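Local coordinates for protein chitinase (Chromobacterium violaceum, PDB 4TXG) that probably binds chitin and hydrolyses its glycosidic bonds as a secreted family 18 chitinase, at residues Y173-S181 against H232-K240; A454-Y464 against V597-D608. All coordinates share one frame; numbering follows the deposited sequence.

Both contacts belong to the TIM barrel of the family 18 hydrolase, and they lie about 19 Å apart, centre to centre. Contact 1 sits on the flank, where the loop between strands 155-161 and 185-193 packs against helix 231-242. Contact 2 is part of the barrel wall: strand 457-462 pairs with strand 599-603, which in turn pairs with 155-161 and so closes the barrel. The two touch directly. Y173 OH meets L605 CB at 3.4 Å, and I178 CG1 meets L605 CD1 at 3.9 Å. Near the C-terminal ends of its strands contact 2 includes W603, probably the floor of the sugar-binding cleft as in related chitinases, with a cesium ion beside it.

Contact 1. Residues Y173-S181 against H232-K240; sequences YLASDIPWS and HFNLLTQYK. With CS (cesium ion), chain N; CS (cesium ion), chain E.
The indole of W180 is covered on one face by Y239 CB, 3.2 Å above its plane, and on the opposite face by I178 CG2 of its own loop. L236 CD2 touches its edge, near the ring plane. The phenol of Y239 lies over the pyrrole part of the indole in an offset stack, with centroids 4.7 Å apart and planes at 13°, so two nearly parallel rings join the loop to helix 231-242. Also at the indole edge, W180 NE1 donates to A175 O across 3.0 Å, and this in-plane bond within the loop fixes the rotation of the ring that receives Y239. W180 CG stands anti to its own carbonyl carbon (chi1 -73°), which lays the indole alongside Y239 CB.

A175 suits the closest backbone approach: its methyl is small enough to fit against the helix, with CB 3.7 Å from L235 CB and L236 CD2 beside it. K240 plays a double part, since its CG rests near W180 CZ3 while its amine leaves to form a salt bridge with D307. The imidazole of H232 meets L174 CD2 at its edge, and a water in the ring plane lies 2.8 Å from H232 ND1 and accepts a hydrogen bond from A175 N; H232 NE2 bonds to S162. Y239 OH lies 3.3 Å from S176 CB but bonds to the carbonyl of G220. Beyond it, a cesium ion is held by S176 O, I178 O and two waters.

Between residues 173-181 and 232-240 there is no direct hydrogen bond. The adhesion is therefore aromatic and aliphatic, with one water as a polar bridge, while the polar ends of H232, Y239 and K240 tie the helix to other parts of the barrel.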
# COMPACT_ATOMS: atom_id res chain seq x y z
N TYR A 173 22.22 5.05 7.86
CA TYR A 173 21.01 5.41 8.57
C TYR A 173 20.64 4.23 9.45
O TYR A 173 20.20 3.19 8.96
CB TYR A 173 19.87 5.76 7.61
CG TYR A 173 18.67 6.35 8.32
CD1 TYR A 173 17.68 5.54 8.85
CD2 TYR A 173 18.54 7.73 8.46
CE1 TYR A 173 16.58 6.09 9.50
CE2 TYR A 173 17.45 8.29 9.12
CZ TYR A 173 16.47 7.46 9.63
OH TYR A 173 15.38 8.01 10.27
N LEU A 174 20.85 4.40 10.75
CA LEU A 174 20.71 3.32 11.71
C LEU A 174 19.43 3.46 12.51
O LEU A 174 18.77 4.50 12.45
CB LEU A 174 21.92 3.31 12.65
CG LEU A 174 23.27 3.27 11.94
CD1 LEU A 174 24.38 3.16 12.98
CD2 LEU A 174 23.31 2.10 10.95
N ALA A 175 19.08 2.42 13.26
CA ALA A 175 17.82 2.44 14.01
C ALA A 175 17.85 3.56 15.05
O ALA A 175 16.81 4.09 15.44
CB ALA A 175 17.57 1.07 14.66
N SER A 176 19.05 3.94 15.45
CA SER A 176 19.22 5.04 16.40
C SER A 176 18.99 6.42 15.78
O SER A 176 18.88 7.40 16.51
CB SER A 176 20.63 4.97 17.01
OG SER A 176 21.62 4.90 16.00
N ASP A 177 18.91 6.49 14.45
CA ASP A 177 18.66 7.75 13.74
C ASP A 177 17.18 8.02 13.49
O ASP A 177 16.79 9.11 13.05
CB ASP A 177 19.40 7.76 12.40
CG ASP A 177 20.91 7.68 12.56
OD1 ASP A 177 21.43 8.40 13.43
OD2 ASP A 177 21.56 6.88 11.86
N ILE A 178 16.35 7.01 13.76
CA ILE A 178 14.91 7.11 13.59
C ILE A 178 14.30 8.13 14.55
O ILE A 178 14.71 8.19 15.71
CB ILE A 178 14.26 5.72 13.81
CG1 ILE A 178 14.68 4.73 12.72
CG2 ILE A 178 12.73 5.82 13.88
CD1 ILE A 178 14.19 3.30 12.99
N PRO A 179 13.36 8.96 14.07
CA PRO A 179 12.63 9.87 14.96
C PRO A 179 11.55 9.15 15.76
O PRO A 179 10.35 9.30 15.50
CB PRO A 179 12.02 10.89 14.00
CG PRO A 179 11.81 10.11 12.73
CD PRO A 179 13.00 9.18 12.65
N TRP A 180 11.98 8.35 16.74
CA TRP A 180 11.06 7.53 17.52
C TRP A 180 9.92 8.30 18.17
O TRP A 180 8.82 7.77 18.32
CB TRP A 180 11.85 6.78 18.59
CG TRP A 180 12.69 5.66 18.05
CD1 TRP A 180 13.97 5.75 17.57
CD2 TRP A 180 12.31 4.29 17.93
NE1 TRP A 180 14.41 4.51 17.17
CE2 TRP A 180 13.40 3.60 17.37
CE3 TRP A 180 11.15 3.58 18.24
CZ2 TRP A 180 13.37 2.23 17.11
CZ3 TRP A 180 11.12 2.21 17.99
CH2 TRP A 180 12.23 1.55 17.43
N SER A 181 10.17 9.55 18.57
CA SER A 181 9.17 10.33 19.28
C SER A 181 8.11 10.93 18.35
O SER A 181 7.19 11.60 18.81
CB SER A 181 9.82 11.45 20.10
OG SER A 181 10.35 12.44 19.24
N HIS A 232 20.61 -4.37 13.50
CA HIS A 232 19.46 -3.46 13.56
C HIS A 232 18.44 -3.92 14.61
O HIS A 232 17.84 -3.09 15.30
CB HIS A 232 18.73 -3.38 12.21
CG HIS A 232 19.53 -2.79 11.09
ND1 HIS A 232 20.18 -1.58 11.18
CD2 HIS A 232 19.74 -3.24 9.83
CE1 HIS A 232 20.78 -1.32 10.02
NE2 HIS A 232 20.51 -2.30 9.19
N PHE A 233 18.22 -5.22 14.70
CA PHE A 233 17.15 -5.74 15.57
C PHE A 233 17.44 -5.44 17.05
O PHE A 233 16.52 -5.16 17.82
CB PHE A 233 16.97 -7.24 15.38
CG PHE A 233 16.27 -7.63 14.08
CD1 PHE A 233 15.97 -6.69 13.11
CD2 PHE A 233 15.92 -8.96 13.84
CE1 PHE A 233 15.34 -7.06 11.92
CE2 PHE A 233 15.29 -9.34 12.67
CZ PHE A 233 14.99 -8.39 11.71
N ASN A 234 18.70 -5.54 17.43
CA ASN A 234 19.10 -5.22 18.80
C ASN A 234 18.71 -3.77 19.15
O ASN A 234 18.11 -3.50 20.20
CB ASN A 234 20.61 -5.45 18.97
CG ASN A 234 21.08 -5.31 20.41
OD1 ASN A 234 20.99 -4.23 21.00
ND2 ASN A 234 21.61 -6.39 20.97
N LEU A 235 19.05 -2.84 18.27
CA LEU A 235 18.70 -1.44 18.48
C LEU A 235 17.18 -1.22 18.48
O LEU A 235 16.67 -0.47 19.30
CB LEU A 235 19.39 -0.55 17.43
CG LEU A 235 20.91 -0.46 17.60
CD1 LEU A 235 21.57 0.42 16.54
CD2 LEU A 235 21.25 0.06 19.00
N LEU A 236 16.46 -1.88 17.58
CA LEU A 236 15.00 -1.74 17.57
C LEU A 236 14.41 -2.15 18.92
O LEU A 236 13.57 -1.45 19.49
CB LEU A 236 14.36 -2.58 16.44
CG LEU A 236 14.63 -2.10 15.01
CD1 LEU A 236 13.99 -3.09 14.03
CD2 LEU A 236 14.08 -0.71 14.78
N THR A 237 14.88 -3.28 19.45
CA THR A 237 14.37 -3.77 20.73
C THR A 237 14.65 -2.78 21.85
O THR A 237 13.79 -2.49 22.69
CB THR A 237 14.98 -5.13 21.07
OG1 THR A 237 14.59 -6.08 20.06
CG2 THR A 237 14.48 -5.63 22.43
N GLN A 238 15.86 -2.23 21.84
CA GLN A 238 16.25 -1.24 22.85
C GLN A 238 15.42 0.04 22.82
O GLN A 238 14.98 0.53 23.86
CB GLN A 238 17.71 -0.87 22.68
CG GLN A 238 18.68 -1.91 23.17
CD GLN A 238 20.08 -1.36 23.14
OE1 GLN A 238 20.49 -0.67 24.07
NE2 GLN A 238 20.81 -1.64 22.07
N TYR A 239 15.24 0.60 21.64
CA TYR A 239 14.54 1.88 21.54
C TYR A 239 13.06 1.72 21.84
O TYR A 239 12.44 2.65 22.36
CB TYR A 239 14.77 2.52 20.17
CG TYR A 239 16.06 3.28 20.12
CD1 TYR A 239 17.26 2.65 19.83
CD2 TYR A 239 16.10 4.65 20.40
CE1 TYR A 239 18.45 3.35 19.82
CE2 TYR A 239 17.29 5.35 20.39
CZ TYR A 239 18.46 4.70 20.10
OH TYR A 239 19.65 5.40 20.09
N LYS A 240 12.49 0.56 21.54
CA LYS A 240 11.09 0.33 21.86
C LYS A 240 10.83 0.41 23.36
O LYS A 240 9.73 0.74 23.78
CB LYS A 240 10.61 -1.01 21.31
CG LYS A 240 10.40 -0.98 19.82
CD LYS A 240 9.22 -1.83 19.39
CE LYS A 240 9.48 -3.29 19.58
NZ LYS A 240 8.31 -4.10 19.11
CS CS N . 16.96 9.87 17.41
CS CS E . 23.02 -0.45 25.57
O HOH W 1 20.65 0.11 13.36
O HOH W 2 19.30 8.70 19.12
O HOH W 3 15.81 8.72 19.89

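Contact 2. Residues A454-Y464 against V597-D608; sequences ASRVNMGVPYY and VGGVMFWELAGD. With CS (cesium ion), chain M.
Y463 and F602 form the dense core of this contact. Their rings make an offset stack with centroids 4.4 Å apart and planes at 13°, and Y463 OH sits over the centre of the F602 ring while bonding to T629. D608 lies alongside the phenol, its CB 3.6 Å from Y463 CD2, and its carboxylate accepts from the backbone N atoms of L628 and T629 at the start of helix 627-636. F602 CG stands between its backbone N and carbonyl carbon (chi1 50°), an orientation that brings the ring face to face with Y463.

Leading up to this pair is a parallel ladder. M459 N bonds to G599 O, M601 N to M459 O, V461 N to M601 O and W603 N to V461 O, before Y463 N closes the series on W603 O at 2.8 Å. V461 CG2 packs against V600 and F602 on the face turned to the helices. On the other face G460, lacking a side chain, leaves room for M601 CE at 3.8 Å from G460 CA. At the N-terminal end the hydrogen bonding is looser, though the packing is close: G598 N makes weak, bent bonds to A454 O and V457 O, and glycine suits 598, where a side chain would hit the S455 and V457 carbonyls, and 599 by its backbone angles.

Two ordered waters mark the other side of the Y463 end. Y464 CD1 meets W603 O at 3.2 Å with the carbonyl at the ring's edge, and Y464 OH, D398 and both waters bind a cesium ion lying 3.8 Å above the plane of W603. E604 CB covers the opposite indole face, following the cis peptide between the two residues.

Apolar packing and backbone bonds thus join the two strands, whereas the W603 end offers an aromatic face beside hydroxyl and carboxylate oxygens, consistent with the sugar-binding cleft of family 18 chitinases.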
# COMPACT_ATOMS: atom_id res chain seq x y z
N ALA A 454 -12.09 3.91 6.73
CA ALA A 454 -10.98 4.85 6.59
C ALA A 454 -9.90 4.59 7.64
O ALA A 454 -8.71 4.75 7.37
CB ALA A 454 -11.48 6.30 6.69
N SER A 455 -10.33 4.15 8.82
CA SER A 455 -9.40 3.89 9.92
C SER A 455 -8.38 2.78 9.63
O SER A 455 -7.36 2.68 10.30
CB SER A 455 -10.18 3.54 11.20
OG SER A 455 -11.00 2.40 10.99
N ARG A 456 -8.65 1.95 8.62
CA ARG A 456 -7.74 0.84 8.31
C ARG A 456 -6.99 1.09 7.00
O ARG A 456 -6.42 0.17 6.43
CB ARG A 456 -8.52 -0.50 8.25
CG ARG A 456 -8.96 -0.95 9.66
CD ARG A 456 -9.93 -2.14 9.69
NE ARG A 456 -9.40 -3.31 8.99
CZ ARG A 456 -10.16 -4.13 8.28
NH1 ARG A 456 -11.46 -3.91 8.19
NH2 ARG A 456 -9.62 -5.17 7.64
N VAL A 457 -6.97 2.35 6.56
CA VAL A 457 -6.22 2.72 5.36
C VAL A 457 -5.17 3.78 5.69
O VAL A 457 -5.49 4.78 6.34
CB VAL A 457 -7.14 3.27 4.24
CG1 VAL A 457 -6.33 3.62 3.00
CG2 VAL A 457 -8.24 2.25 3.90
N ASN A 458 -3.93 3.58 5.24
CA ASN A 458 -2.90 4.61 5.33
C ASN A 458 -2.33 4.87 3.95
O ASN A 458 -2.08 3.93 3.20
CB ASN A 458 -1.79 4.20 6.30
CG ASN A 458 -2.36 3.65 7.60
OD1 ASN A 458 -2.76 4.40 8.48
ND2 ASN A 458 -2.42 2.34 7.70
N MET A 459 -2.12 6.14 3.61
CA MET A 459 -1.64 6.47 2.27
C MET A 459 -0.14 6.74 2.26
O MET A 459 0.37 7.44 3.14
CB MET A 459 -2.41 7.68 1.73
CG MET A 459 -3.92 7.46 1.68
SD MET A 459 -4.44 5.94 0.86
CE MET A 459 -3.83 6.20 -0.80
N GLY A 460 0.55 6.20 1.27
CA GLY A 460 2.00 6.36 1.19
C GLY A 460 2.45 7.64 0.49
O GLY A 460 1.81 8.09 -0.45
N VAL A 461 3.56 8.19 0.95
CA VAL A 461 4.23 9.30 0.27
C VAL A 461 5.72 8.97 0.15
O VAL A 461 6.26 8.22 0.98
CB VAL A 461 4.07 10.64 1.03
CG1 VAL A 461 2.60 11.03 1.13
CG2 VAL A 461 4.72 10.56 2.41
N PRO A 462 6.38 9.51 -0.88
CA PRO A 462 7.80 9.22 -1.08
C PRO A 462 8.72 10.26 -0.44
O PRO A 462 8.41 11.45 -0.49
CB PRO A 462 7.95 9.27 -2.61
CG PRO A 462 6.98 10.37 -2.99
CD PRO A 462 5.81 10.24 -2.04
N TYR A 463 9.83 9.81 0.14
CA TYR A 463 10.87 10.73 0.59
C TYR A 463 12.05 10.67 -0.37
O TYR A 463 13.21 10.86 0.01
CB TYR A 463 11.33 10.39 2.02
CG TYR A 463 10.39 10.79 3.15
CD1 TYR A 463 9.14 11.38 2.90
CD2 TYR A 463 10.76 10.59 4.47
CE1 TYR A 463 8.30 11.74 3.96
CE2 TYR A 463 9.94 10.96 5.53
CZ TYR A 463 8.71 11.52 5.27
OH TYR A 463 7.90 11.87 6.34
N TYR A 464 11.75 10.40 -1.64
CA TYR A 464 12.78 10.24 -2.66
C TYR A 464 12.22 10.78 -3.97
O TYR A 464 11.02 11.01 -4.09
CB TYR A 464 13.19 8.77 -2.82
CG TYR A 464 12.03 7.93 -3.29
CD1 TYR A 464 11.15 7.36 -2.38
CD2 TYR A 464 11.78 7.74 -4.65
CE1 TYR A 464 10.07 6.61 -2.80
CE2 TYR A 464 10.69 6.99 -5.08
CZ TYR A 464 9.84 6.43 -4.15
OH TYR A 464 8.75 5.69 -4.55
N VAL A 597 -8.55 9.77 7.31
CA VAL A 597 -7.82 8.59 6.86
C VAL A 597 -6.99 8.05 8.02
O VAL A 597 -6.62 8.79 8.93
CB VAL A 597 -6.93 8.94 5.65
CG1 VAL A 597 -6.30 7.68 5.06
CG2 VAL A 597 -7.76 9.64 4.58
N GLY A 598 -6.73 6.75 8.01
CA GLY A 598 -6.03 6.11 9.11
C GLY A 598 -4.69 6.76 9.41
O GLY A 598 -4.30 6.91 10.58
N GLY A 599 -3.98 7.15 8.36
CA GLY A 599 -2.66 7.72 8.54
C GLY A 599 -1.84 7.77 7.27
O GLY A 599 -2.37 7.65 6.16
N VAL A 600 -0.54 7.96 7.46
CA VAL A 600 0.40 8.18 6.37
C VAL A 600 1.57 7.22 6.54
O VAL A 600 2.05 7.00 7.66
CB VAL A 600 0.92 9.64 6.35
CG1 VAL A 600 2.00 9.82 5.30
CG2 VAL A 600 -0.22 10.64 6.11
N MET A 601 2.02 6.64 5.42
CA MET A 601 3.18 5.77 5.40
C MET A 601 4.21 6.48 4.51
O MET A 601 3.83 7.22 3.62
CB MET A 601 2.80 4.38 4.87
CG MET A 601 3.96 3.46 4.53
SD MET A 601 4.53 3.77 2.84
CE MET A 601 3.28 2.90 1.88
N PHE A 602 5.51 6.29 4.75
CA PHE A 602 6.48 6.85 3.82
C PHE A 602 7.66 5.90 3.59
O PHE A 602 8.07 5.16 4.49
CB PHE A 602 6.97 8.23 4.30
CG PHE A 602 7.42 8.26 5.73
CD1 PHE A 602 8.74 7.99 6.05
CD2 PHE A 602 6.54 8.58 6.75
CE1 PHE A 602 9.17 8.03 7.37
CE2 PHE A 602 6.97 8.62 8.07
CZ PHE A 602 8.28 8.34 8.37
N TRP A 603 8.14 5.91 2.35
CA TRP A 603 9.37 5.24 1.97
C TRP A 603 10.36 6.33 1.57
O TRP A 603 10.04 7.09 0.66
CB TRP A 603 9.12 4.31 0.77
CG TRP A 603 10.36 3.60 0.34
CD1 TRP A 603 11.39 4.12 -0.40
CD2 TRP A 603 10.72 2.26 0.66
NE1 TRP A 603 12.37 3.18 -0.56
CE2 TRP A 603 11.98 2.02 0.07
CE3 TRP A 603 10.10 1.23 1.39
CZ2 TRP A 603 12.64 0.79 0.19
CZ3 TRP A 603 10.75 0.02 1.49
CH2 TRP A 603 12.01 -0.19 0.90
N GLU A 604 11.53 6.45 2.20
CA GLU A 604 11.99 5.69 3.36
C GLU A 604 12.55 6.69 4.36
O GLU A 604 12.80 7.85 4.01
CB GLU A 604 13.07 4.68 2.96
CG GLU A 604 14.23 5.37 2.23
CD GLU A 604 15.42 4.47 1.97
OE1 GLU A 604 15.64 4.10 0.79
OE2 GLU A 604 16.15 4.15 2.93
N LEU A 605 12.77 6.26 5.60
CA LEU A 605 13.23 7.16 6.66
C LEU A 605 14.50 7.92 6.28
O LEU A 605 14.62 9.12 6.55
CB LEU A 605 13.44 6.37 7.95
CG LEU A 605 12.13 6.05 8.68
CD1 LEU A 605 12.30 4.83 9.59
CD2 LEU A 605 11.71 7.26 9.50
N ALA A 606 15.44 7.24 5.62
CA ALA A 606 16.74 7.85 5.31
C ALA A 606 16.66 8.99 4.29
O ALA A 606 17.63 9.72 4.10
CB ALA A 606 17.71 6.79 4.83
N GLY A 607 15.52 9.13 3.62
CA GLY A 607 15.37 10.18 2.63
C GLY A 607 14.92 11.53 3.19
O GLY A 607 14.98 12.54 2.49
N ASP A 608 14.43 11.55 4.43
CA ASP A 608 13.96 12.80 5.04
C ASP A 608 15.17 13.70 5.32
O ASP A 608 16.30 13.21 5.40
CB ASP A 608 13.17 12.50 6.31
CG ASP A 608 12.27 13.66 6.75
OD1 ASP A 608 12.28 14.73 6.10
OD2 ASP A 608 11.56 13.48 7.76
CS CS M . 9.39 2.91 -3.42
O HOH W 4 7.85 0.72 -1.49
O HOH W 5 11.87 1.52 -4.33